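Local coordinates for CAMP factor (Mobiluncus curtisii, PDB 6JLC), which probably acts as a pore-forming toxin of the CAMP factor family, taking part in the lysis of red blood cells, at residues 30-35 with 151-156; 75-80 with 126-131; 94-99 with 140-145. All blocks are in the same frame, centred on the assembly; numbering follows the deposited sequence.

Eight helices and no strand make up this part of the protein, arranged as a five-helix bundle followed by a three-helix bundle. Contact 2 lies within the first bundle, contact 1 is where the two bundles meet, and contact 3 pairs two chain runs near that junction. Contacts 1 and 3 have centres 15 Å apart and touch: T151 CG2 lies 3.5 Å from Q97 OE1, and V154 CG2 lies 3.8 Å from L144 CD1. Contact 2 stands apart, its centre 23 Å from that of contact 1 and 24 Å from that of contact 3. Helix 68-91, which carries 75-80, runs on to 94-99, and helix 121-139, which carries 126-131, runs on to 140-145.

Contact 1. Residues 30-35 with 151-156; sequences SEEPKA and TIYVKD
E32 folds its side chain across D156 where the end of helix 8-31, in the five-helix bundle of the CAMP factor fold, meets the first turns of helix 152-173, in the three-helix bundle. A bend at chi2 brings E32 OE2 to 2.7 Å from D156 OD2. The two side chains cross obliquely and their carboxylate planes stand nearly perpendicular, 86° apart. Two charged groups so close would repel, so one of the pair probably carries a proton. I152 O, another acceptor 3.0 Å from D156 OD2, would push the same way, while R93 offers E32 a long, weak ion pair.

OE2 of E32 also approaches the ring of Y153, 3.4 Å from CD1, with carboxylate and ring planes 77° apart. Alongside, the CB of A35 rests 3.8 Å from Y153 CE1; the small methyl lets the turn come close to both Y153 and I152. The Y153 hydroxyl is hydrogen-bonded to D36, H100 stacks on the ring, and W37 meets it obliquely.

I152 places CG1 in the crowded position between backbone N and carbonyl carbon, 3.6 Å above one face of the Y153 ring, offset toward the rim. With chi2 at an unusual 136°, its CD1 presses tightly on the opposite backbone, 3.2 Å from A35 CA. That backbone is a type I beta turn, E32 to A35, closed by A35 N donating to E32 O; P33 suits the bend just after the helix. T151 caps helix 152-173, its OG1 taking a weak bond from V154 N.

Two waters complete the interface. One donates to both E31 O and D156 O. The other accepts from K34 N at 2.9 Å and donates to OD1 of D156 at 3.0 Å.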
loop_
_atom_site.group_PDB
_atom_site.type_symbol
_atom_site.label_atom_id
_atom_site.label_comp_id
_atom_site.label_asym_id
_atom_site.label_seq_id
_atom_site.Cartn_x
_atom_site.Cartn_y
_atom_site.Cartn_z
ATOM N N SER A 30 -0.162 5.299 -2.886
ATOM C CA SER A 30 0.445 5.820 -4.105
ATOM C C SER A 30 0.721 4.705 -5.110
ATOM O O SER A 30 0.523 4.881 -6.316
ATOM C CB SER A 30 1.734 6.560 -3.745
ATOM O OG SER A 30 2.639 6.578 -4.828
ATOM N N GLU A 31 1.167 3.545 -4.629
ATOM C CA GLU A 31 1.523 2.460 -5.538
ATOM C C GLU A 31 0.324 1.611 -5.944
ATOM O O GLU A 31 0.348 0.983 -7.011
ATOM C CB GLU A 31 2.588 1.571 -4.896
ATOM C CG GLU A 31 3.981 2.152 -4.933
ATOM C CD GLU A 31 4.867 1.550 -3.867
ATOM O OE1 GLU A 31 4.359 0.719 -3.082
ATOM O OE2 GLU A 31 6.069 1.893 -3.820
ATOM N N GLU A 32 -0.723 1.547 -5.116
ATOM C CA GLU A 32 -1.857 0.665 -5.378
ATOM C C GLU A 32 -3.168 1.416 -5.137
ATOM O O GLU A 32 -3.971 1.032 -4.291
ATOM C CB GLU A 32 -1.763 -0.591 -4.504
ATOM C CG GLU A 32 -0.373 -1.264 -4.557
ATOM C CD GLU A 32 -0.423 -2.783 -4.494
ATOM O OE1 GLU A 32 0.185 -3.367 -3.571
ATOM O OE2 GLU A 32 -1.074 -3.396 -5.369
ATOM N N PRO A 33 -3.416 2.483 -5.910
ATOM C CA PRO A 33 -4.556 3.373 -5.582
ATOM C C PRO A 33 -5.918 2.711 -5.668
ATOM O O PRO A 33 -6.856 3.155 -4.991
ATOM C CB PRO A 33 -4.424 4.499 -6.622
ATOM C CG PRO A 33 -3.669 3.876 -7.760
ATOM C CD PRO A 33 -2.690 2.933 -7.112
ATOM N N LYS A 34 -6.070 1.682 -6.496
ATOM C CA LYS A 34 -7.344 0.998 -6.649
ATOM C C LYS A 34 -7.476 -0.209 -5.723
ATOM O O LYS A 34 -8.418 -0.992 -5.881
ATOM C CB LYS A 34 -7.536 0.572 -8.108
ATOM C CG LYS A 34 -7.689 1.735 -9.098
ATOM C CD LYS A 34 -7.727 1.210 -10.536
ATOM C CE LYS A 34 -8.079 2.302 -11.537
ATOM N NZ LYS A 34 -8.079 1.776 -12.937
ATOM N N ALA A 35 -6.558 -0.376 -4.766
ATOM C CA ALA A 35 -6.621 -1.521 -3.866
ATOM C C ALA A 35 -7.935 -1.537 -3.098
ATOM O O ALA A 35 -8.495 -0.493 -2.761
ATOM C CB ALA A 35 -5.444 -1.512 -2.898
ATOM N N THR A 151 -5.138 -9.536 -11.072
ATOM C CA THR A 151 -5.752 -8.630 -10.120
ATOM C C THR A 151 -5.101 -7.254 -10.242
ATOM O O THR A 151 -4.091 -7.072 -10.929
ATOM C CB THR A 151 -5.587 -9.160 -8.701
ATOM O OG1 THR A 151 -4.181 -9.247 -8.406
ATOM C CG2 THR A 151 -6.230 -10.548 -8.561
ATOM N N ILE A 152 -5.677 -6.268 -9.554
ATOM C CA ILE A 152 -5.041 -4.952 -9.555
ATOM C C ILE A 152 -3.683 -5.005 -8.863
ATOM O O ILE A 152 -2.800 -4.191 -9.152
ATOM C CB ILE A 152 -5.957 -3.909 -8.896
ATOM C CG1 ILE A 152 -6.048 -4.217 -7.418
ATOM C CG2 ILE A 152 -7.334 -3.909 -9.532
ATOM C CD1 ILE A 152 -5.929 -3.028 -6.630
ATOM N N TYR A 153 -3.482 -5.962 -7.949
ATOM C CA TYR A 153 -2.191 -6.078 -7.273
ATOM C C TYR A 153 -1.100 -6.535 -8.239
ATOM O O TYR A 153 0.023 -6.025 -8.193
ATOM C CB TYR A 153 -2.318 -7.019 -6.071
ATOM C CG TYR A 153 -3.523 -6.597 -5.269
ATOM C CD1 TYR A 153 -3.426 -5.556 -4.355
ATOM C CD2 TYR A 153 -4.772 -7.163 -5.501
ATOM C CE1 TYR A 153 -4.543 -5.120 -3.655
ATOM C CE2 TYR A 153 -5.891 -6.730 -4.812
ATOM C CZ TYR A 153 -5.767 -5.713 -3.885
ATOM O OH TYR A 153 -6.879 -5.288 -3.187
ATOM N N VAL A 154 -1.424 -7.469 -9.135
ATOM C CA VAL A 154 -0.472 -7.881 -10.167
ATOM C C VAL A 154 -0.259 -6.752 -11.171
ATOM O O VAL A 154 0.874 -6.476 -11.588
ATOM C CB VAL A 154 -0.961 -9.174 -10.855
ATOM C CG1 VAL A 154 -0.093 -9.504 -12.082
ATOM C CG2 VAL A 154 -0.927 -10.338 -9.881
ATOM N N LYS A 155 -1.347 -6.103 -11.594
ATOM C CA LYS A 155 -1.249 -4.939 -12.475
ATOM C C LYS A 155 -0.396 -3.837 -11.861
ATOM O O LYS A 155 0.313 -3.125 -12.585
ATOM C CB LYS A 155 -2.647 -4.400 -12.789
ATOM C CG LYS A 155 -3.379 -5.144 -13.905
ATOM C CD LYS A 155 -2.686 -4.938 -15.247
ATOM C CE LYS A 155 -3.417 -5.638 -16.395
ATOM N NZ LYS A 155 -4.661 -4.900 -16.748
ATOM N N ASP A 156 -0.452 -3.670 -10.534
ATOM C CA ASP A 156 0.387 -2.659 -9.897
ATOM C C ASP A 156 1.865 -3.024 -9.973
ATOM O O ASP A 156 2.709 -2.131 -10.086
ATOM C CB ASP A 156 -0.056 -2.441 -8.448
ATOM C CG ASP A 156 -1.433 -1.754 -8.350
ATOM O OD1 ASP A 156 -1.823 -1.049 -9.305
ATOM O OD2 ASP A 156 -2.134 -1.922 -7.324
HETATM O O HOH W 1 2.560 0.171 -8.480
HETATM O O HOH W 2 -4.203 0.329 -8.188
#

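Contact 2. Residues 75-80 with 126-131; sequences THLIVE and DSISDL
The central touch is between L77 and I128, whose side chains slide past one another in opposite directions until L77 CD1 lies 3.7 Å from I128 CG1. Both residues use branched, wholly apolar groups to fill the space between two helices. L77 holds CG anti to the backbone N (chi1 -178°), which swings its fork toward the other helix: CD1 and CD2 both lie against the CB of S127. CD1 reaches further along, to 3.7 Å from L131 CD1, and here the two leucines cross at about a right angle.

I128 is gripped along its length. Its CG1 branch, anti to the carbonyl carbon, extends to put CD1 at 3.6 Å from H76 CB, while the imidazole of H76 leads away. Its CG2 instead meets E80, whose CG packs on it at 4.0 Å. CB and CG of E80 also pack on L131 CD1, with CG at 3.8 Å. A bend at chi2 (70°) lays the E80 carboxylate across I128 CG2, OE1 lying 4.0 Å from it, while OE2 forms a salt bridge with R132 NE, farther along helix 121-139. No hydrogen bond crosses between the segments, and S127 returns its hydroxyl to Q123 O on its own helix, leaving CB to face L77.

The backbones suit this interlocking: the axes pass 9.4 Å apart and run in nearly the same direction, 16° between them. Such parallel neighbours in an up-and-down bundle are separated in sequence by another helix. Here that is helix 97-114, which packs V114 on L77, R113 on S127, and S106 and V107 on L131. On another side of helix 68-91, T75 and I78 turn toward helix 41-59, and T75 and V79 touch helix 8-31.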
loop_
_atom_site.group_PDB
_atom_site.type_symbol
_atom_site.label_atom_id
_atom_site.label_comp_id
_atom_site.label_asym_id
_atom_site.label_seq_id
_atom_site.Cartn_x
_atom_site.Cartn_y
_atom_site.Cartn_z
ATOM N N THR A 75 -5.019 4.345 18.902
ATOM C CA THR A 75 -3.631 4.389 18.446
ATOM C C THR A 75 -3.168 3.010 17.998
ATOM O O THR A 75 -2.622 2.851 16.901
ATOM C CB THR A 75 -2.728 4.925 19.564
ATOM O OG1 THR A 75 -3.071 6.291 19.844
ATOM C CG2 THR A 75 -1.266 4.845 19.171
ATOM N N HIS A 76 -3.377 1.996 18.845
ATOM C CA HIS A 76 -2.980 0.641 18.478
ATOM C C HIS A 76 -3.678 0.174 17.207
ATOM O O HIS A 76 -3.076 -0.534 16.395
ATOM C CB HIS A 76 -3.254 -0.329 19.625
ATOM C CG HIS A 76 -2.468 -0.008 20.854
ATOM N ND1 HIS A 76 -2.995 -0.093 22.128
ATOM C CD2 HIS A 76 -1.205 0.455 21.004
ATOM C CE1 HIS A 76 -2.078 0.270 23.005
ATOM N NE2 HIS A 76 -0.983 0.616 22.349
ATOM N N LEU A 77 -4.943 0.562 17.010
ATOM C CA LEU A 77 -5.652 0.098 15.816
ATOM C C LEU A 77 -5.109 0.759 14.545
ATOM O O LEU A 77 -4.944 0.093 13.513
ATOM C CB LEU A 77 -7.157 0.337 15.964
ATOM C CG LEU A 77 -8.058 -0.132 14.805
ATOM C CD1 LEU A 77 -7.822 -1.598 14.428
ATOM C CD2 LEU A 77 -9.527 0.060 15.205
ATOM N N ILE A 78 -4.815 2.062 14.593
ATOM C CA ILE A 78 -4.205 2.695 13.425
ATOM C C ILE A 78 -2.874 2.031 13.096
ATOM O O ILE A 78 -2.584 1.745 11.927
ATOM C CB ILE A 78 -4.061 4.212 13.644
ATOM C CG1 ILE A 78 -5.462 4.836 13.646
ATOM C CG2 ILE A 78 -3.226 4.833 12.529
ATOM C CD1 ILE A 78 -5.496 6.337 13.676
ATOM N N VAL A 79 -2.061 1.733 14.117
ATOM C CA VAL A 79 -0.787 1.063 13.868
ATOM C C VAL A 79 -1.024 -0.293 13.224
ATOM O O VAL A 79 -0.331 -0.683 12.277
ATOM C CB VAL A 79 0.016 0.946 15.179
ATOM C CG1 VAL A 79 1.177 -0.033 15.030
ATOM C CG2 VAL A 79 0.490 2.334 15.613
ATOM N N GLU A 80 -2.033 -1.019 13.712
ATOM C CA GLU A 80 -2.332 -2.344 13.183
ATOM C C GLU A 80 -2.808 -2.273 11.742
ATOM O O GLU A 80 -2.490 -3.159 10.939
ATOM C CB GLU A 80 -3.400 -3.023 14.041
ATOM C CG GLU A 80 -3.470 -4.536 13.811
ATOM C CD GLU A 80 -2.240 -5.234 14.367
ATOM O OE1 GLU A 80 -1.675 -4.715 15.353
ATOM O OE2 GLU A 80 -1.848 -6.297 13.837
ATOM N N ASP A 126 -11.185 -5.513 19.418
ATOM C CA ASP A 126 -11.682 -6.603 18.584
ATOM C C ASP A 126 -11.353 -6.365 17.109
ATOM O O ASP A 126 -11.153 -7.329 16.356
ATOM C CB ASP A 126 -13.188 -6.784 18.793
ATOM C CG ASP A 126 -13.517 -7.446 20.133
ATOM O OD1 ASP A 126 -12.596 -7.956 20.807
ATOM O OD2 ASP A 126 -14.698 -7.444 20.517
ATOM N N SER A 127 -11.286 -5.105 16.678
ATOM C CA SER A 127 -10.845 -4.819 15.310
ATOM C C SER A 127 -9.390 -5.219 15.098
ATOM O O SER A 127 -9.032 -5.752 14.038
ATOM C CB SER A 127 -11.041 -3.338 14.979
ATOM O OG SER A 127 -12.418 -2.998 15.065
ATOM N N ILE A 128 -8.527 -4.949 16.084
ATOM C CA ILE A 128 -7.140 -5.402 16.003
ATOM C C ILE A 128 -7.099 -6.920 15.845
ATOM O O ILE A 128 -6.380 -7.455 14.991
ATOM C CB ILE A 128 -6.355 -4.930 17.241
ATOM C CG1 ILE A 128 -6.208 -3.402 17.210
ATOM C CG2 ILE A 128 -4.996 -5.612 17.312
ATOM C CD1 ILE A 128 -5.621 -2.799 18.477
ATOM N N SER A 129 -7.883 -7.636 16.652
ATOM C CA SER A 129 -7.912 -9.091 16.546
ATOM C C SER A 129 -8.429 -9.537 15.182
ATOM O O SER A 129 -7.948 -10.533 14.620
ATOM C CB SER A 129 -8.779 -9.677 17.661
ATOM O OG SER A 129 -8.183 -9.431 18.921
ATOM N N ASP A 130 -9.405 -8.812 14.631
ATOM C CA ASP A 130 -9.984 -9.223 13.354
ATOM C C ASP A 130 -9.010 -8.997 12.204
ATOM O O ASP A 130 -8.956 -9.801 11.267
ATOM C CB ASP A 130 -11.279 -8.469 13.096
ATOM C CG ASP A 130 -11.915 -8.849 11.773
ATOM O OD1 ASP A 130 -12.397 -9.998 11.653
ATOM O OD2 ASP A 130 -11.939 -7.999 10.856
ATOM N N LEU A 131 -8.259 -7.893 12.233
ATOM C CA LEU A 131 -7.224 -7.703 11.222
ATOM C C LEU A 131 -6.216 -8.849 11.251
ATOM O O LEU A 131 -5.841 -9.381 10.200
ATOM C CB LEU A 131 -6.520 -6.368 11.438
ATOM C CG LEU A 131 -7.316 -5.103 11.129
ATOM C CD1 LEU A 131 -6.638 -3.874 11.772
ATOM C CD2 LEU A 131 -7.450 -4.916 9.612
#

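Contact 3. Residues 94-99 with 140-145; sequences YKIQKA and TYRDLK
As modelled, I96 CD1 lies over the centre of one face of the R142 guanidinium, 4.2 Å above its plane; the arginine is poorly ordered, so this placement is only approximate. The ring of Y141 has A99 N in its plane at the edge, and A99 CB lies 3.7 Å from Y141 CD2. A small side chain at the start of helix 97-114 lets the ring come this near. K98 crosses the tyrosine at about a right angle, its CG and CD passing near CE2. One carboxylate, that of E102, then takes both polar ends, a salt bridge from K98 and a hydrogen bond with the Y141 hydroxyl.

These groups flank a single antiparallel beta bridge between 94-96, the run into helix 97-114, and the loop 140-145 of an otherwise helical CAMP factor fold. K95 and D143 form a non-hydrogen-bonded pair. Backbone bonds lie on either side: L144 N donates to Y94 O at 2.8 Å, nearly straight at 166°, and I96 N donates to R142 O over a longer 3.3 Å.

K95 starts out pointing away from the other loop, but a bend at chi2 (-68°) curls its chain back. NZ donates to Y141 O at 2.6 Å, nearly along the C=O axis, and makes a salt bridge to D143 OD1 at 3.0 Å, reaching that oxygen from above the carboxylate plane. A weak third bond goes to S139 O. Lysine suits the place because one flexible ammonium can gather several oxygens around the loop.

Past the bridge, L144 carries the apolar side on toward T151 and V154 of the second bundle, where Y94 also packs on V154 and its OH is hydrogen-bonded to D207 OD1. L144 CG rests 3.5 Å from K95 O.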
loop_
_atom_site.group_PDB
_atom_site.type_symbol
_atom_site.label_atom_id
_atom_site.label_comp_id
_atom_site.label_asym_id
_atom_site.label_seq_id
_atom_site.Cartn_x
_atom_site.Cartn_y
_atom_site.Cartn_z
ATOM N N TYR A 94 0.215 -12.155 -5.208
ATOM C CA TYR A 94 -0.271 -13.151 -6.155
ATOM C C TYR A 94 -1.395 -14.011 -5.590
ATOM O O TYR A 94 -1.691 -15.072 -6.150
ATOM C CB TYR A 94 0.882 -14.042 -6.627
ATOM C CG TYR A 94 1.738 -13.364 -7.666
ATOM C CD1 TYR A 94 2.762 -12.504 -7.292
ATOM C CD2 TYR A 94 1.493 -13.545 -9.023
ATOM C CE1 TYR A 94 3.556 -11.863 -8.254
ATOM C CE2 TYR A 94 2.275 -12.900 -9.992
ATOM C CZ TYR A 94 3.303 -12.067 -9.597
ATOM O OH TYR A 94 4.078 -11.429 -10.542
ATOM N N LYS A 95 -2.022 -13.589 -4.492
ATOM C CA LYS A 95 -3.139 -14.363 -3.974
ATOM C C LYS A 95 -4.388 -14.128 -4.821
ATOM O O LYS A 95 -4.526 -13.108 -5.500
ATOM C CB LYS A 95 -3.427 -13.998 -2.507
ATOM C CG LYS A 95 -2.346 -14.460 -1.532
ATOM C CD LYS A 95 -2.329 -15.977 -1.440
ATOM C CE LYS A 95 -1.157 -16.460 -0.600
ATOM N NZ LYS A 95 -1.101 -17.954 -0.626
ATOM N N ILE A 96 -5.314 -15.086 -4.757
ATOM C CA ILE A 96 -6.574 -14.927 -5.460
ATOM C C ILE A 96 -7.305 -13.683 -4.941
ATOM O O ILE A 96 -7.052 -13.186 -3.832
ATOM C CB ILE A 96 -7.451 -16.180 -5.314
ATOM C CG1 ILE A 96 -7.614 -16.562 -3.835
ATOM C CG2 ILE A 96 -6.863 -17.328 -6.133
ATOM C CD1 ILE A 96 -8.627 -17.667 -3.598
ATOM N N GLN A 97 -8.224 -13.174 -5.765
ATOM C CA GLN A 97 -8.905 -11.924 -5.431
ATOM C C GLN A 97 -9.690 -12.042 -4.126
ATOM O O GLN A 97 -9.802 -11.058 -3.381
ATOM C CB GLN A 97 -9.811 -11.511 -6.596
ATOM C CG GLN A 97 -10.641 -10.251 -6.368
ATOM C CD GLN A 97 -9.798 -8.999 -6.164
ATOM O OE1 GLN A 97 -8.610 -8.964 -6.503
ATOM N NE2 GLN A 97 -10.420 -7.951 -5.624
ATOM N N LYS A 98 -10.195 -13.245 -3.816
ATOM C CA LYS A 98 -10.962 -13.471 -2.590
ATOM C C LYS A 98 -10.167 -13.090 -1.346
ATOM O O LYS A 98 -10.730 -12.555 -0.382
ATOM C CB LYS A 98 -11.390 -14.937 -2.518
ATOM C CG LYS A 98 -12.286 -15.327 -1.354
ATOM C CD LYS A 98 -12.363 -16.856 -1.264
ATOM C CE LYS A 98 -13.579 -17.337 -0.490
ATOM N NZ LYS A 98 -13.371 -17.348 0.982
ATOM N N ALA A 99 -8.855 -13.364 -1.344
ATOM C CA ALA A 99 -8.023 -12.962 -0.216
ATOM C C ALA A 99 -8.048 -11.451 -0.028
ATOM O O ALA A 99 -8.125 -10.958 1.103
ATOM C CB ALA A 99 -6.584 -13.456 -0.409
ATOM N N THR A 140 -3.213 -18.225 3.757
ATOM C CA THR A 140 -3.241 -19.617 3.344
ATOM C C THR A 140 -4.105 -19.846 2.114
ATOM O O THR A 140 -4.232 -20.991 1.675
ATOM C CB THR A 140 -3.759 -20.500 4.489
ATOM O OG1 THR A 140 -5.194 -20.447 4.509
ATOM C CG2 THR A 140 -3.225 -20.028 5.831
ATOM N N TYR A 141 -4.736 -18.806 1.571
ATOM C CA TYR A 141 -5.536 -19.001 0.373
ATOM C C TYR A 141 -4.628 -19.339 -0.803
ATOM O O TYR A 141 -3.422 -19.080 -0.785
ATOM C CB TYR A 141 -6.362 -17.756 0.046
ATOM C CG TYR A 141 -7.574 -17.538 0.937
ATOM C CD1 TYR A 141 -7.839 -18.369 2.016
ATOM C CD2 TYR A 141 -8.452 -16.483 0.688
ATOM C CE1 TYR A 141 -8.942 -18.149 2.824
ATOM C CE2 TYR A 141 -9.558 -16.255 1.491
ATOM C CZ TYR A 141 -9.800 -17.087 2.556
ATOM O OH TYR A 141 -10.903 -16.853 3.347
ATOM N N ARG A 142 -5.184 -19.912 -1.826
ATOM C CA ARG A 142 -4.355 -20.259 -2.939
ATOM C C ARG A 142 -3.904 -19.106 -3.766
ATOM O O ARG A 142 -4.453 -18.047 -3.727
ATOM C CB ARG A 142 -4.995 -21.290 -3.817
ATOM C CG ARG A 142 -6.317 -20.960 -4.411
ATOM C CD ARG A 142 -7.249 -22.158 -4.250
ATOM N NE ARG A 142 -8.626 -21.861 -4.634
ATOM C CZ ARG A 142 -8.963 -21.279 -5.778
ATOM N NH1 ARG A 142 -8.034 -20.945 -6.643
ATOM N NH2 ARG A 142 -10.226 -21.045 -6.053
ATOM N N ASP A 143 -2.866 -19.348 -4.524
ATOM C CA ASP A 143 -2.372 -18.313 -5.414
ATOM C C ASP A 143 -3.153 -18.312 -6.725
ATOM O O ASP A 143 -3.751 -19.317 -7.126
ATOM C CB ASP A 143 -0.889 -18.520 -5.711
ATOM C CG ASP A 143 -0.054 -18.604 -4.457
ATOM O OD1 ASP A 143 -0.323 -17.814 -3.526
ATOM O OD2 ASP A 143 0.867 -19.453 -4.403
ATOM N N LEU A 144 -3.127 -17.166 -7.396
ATOM C CA LEU A 144 -3.619 -17.072 -8.763
ATOM C C LEU A 144 -2.940 -18.112 -9.639
ATOM O O LEU A 144 -1.756 -18.403 -9.469
ATOM C CB LEU A 144 -3.332 -15.677 -9.331
ATOM C CG LEU A 144 -4.100 -14.485 -8.741
ATOM C CD1 LEU A 144 -3.406 -13.152 -9.055
ATOM C CD2 LEU A 144 -5.522 -14.487 -9.274
ATOM N N LYS A 145 -3.691 -18.669 -10.585
ATOM C CA LYS A 145 -3.055 -19.372 -11.690
ATOM C C LYS A 145 -2.550 -18.348 -12.694
ATOM O O LYS A 145 -3.099 -17.248 -12.819
ATOM C CB LYS A 145 -4.025 -20.332 -12.382
ATOM C CG LYS A 145 -4.571 -21.450 -11.515
ATOM C CD LYS A 145 -5.590 -22.265 -12.296
ATOM C CE LYS A 145 -6.142 -23.410 -11.477
ATOM N NZ LYS A 145 -6.517 -22.953 -10.112
#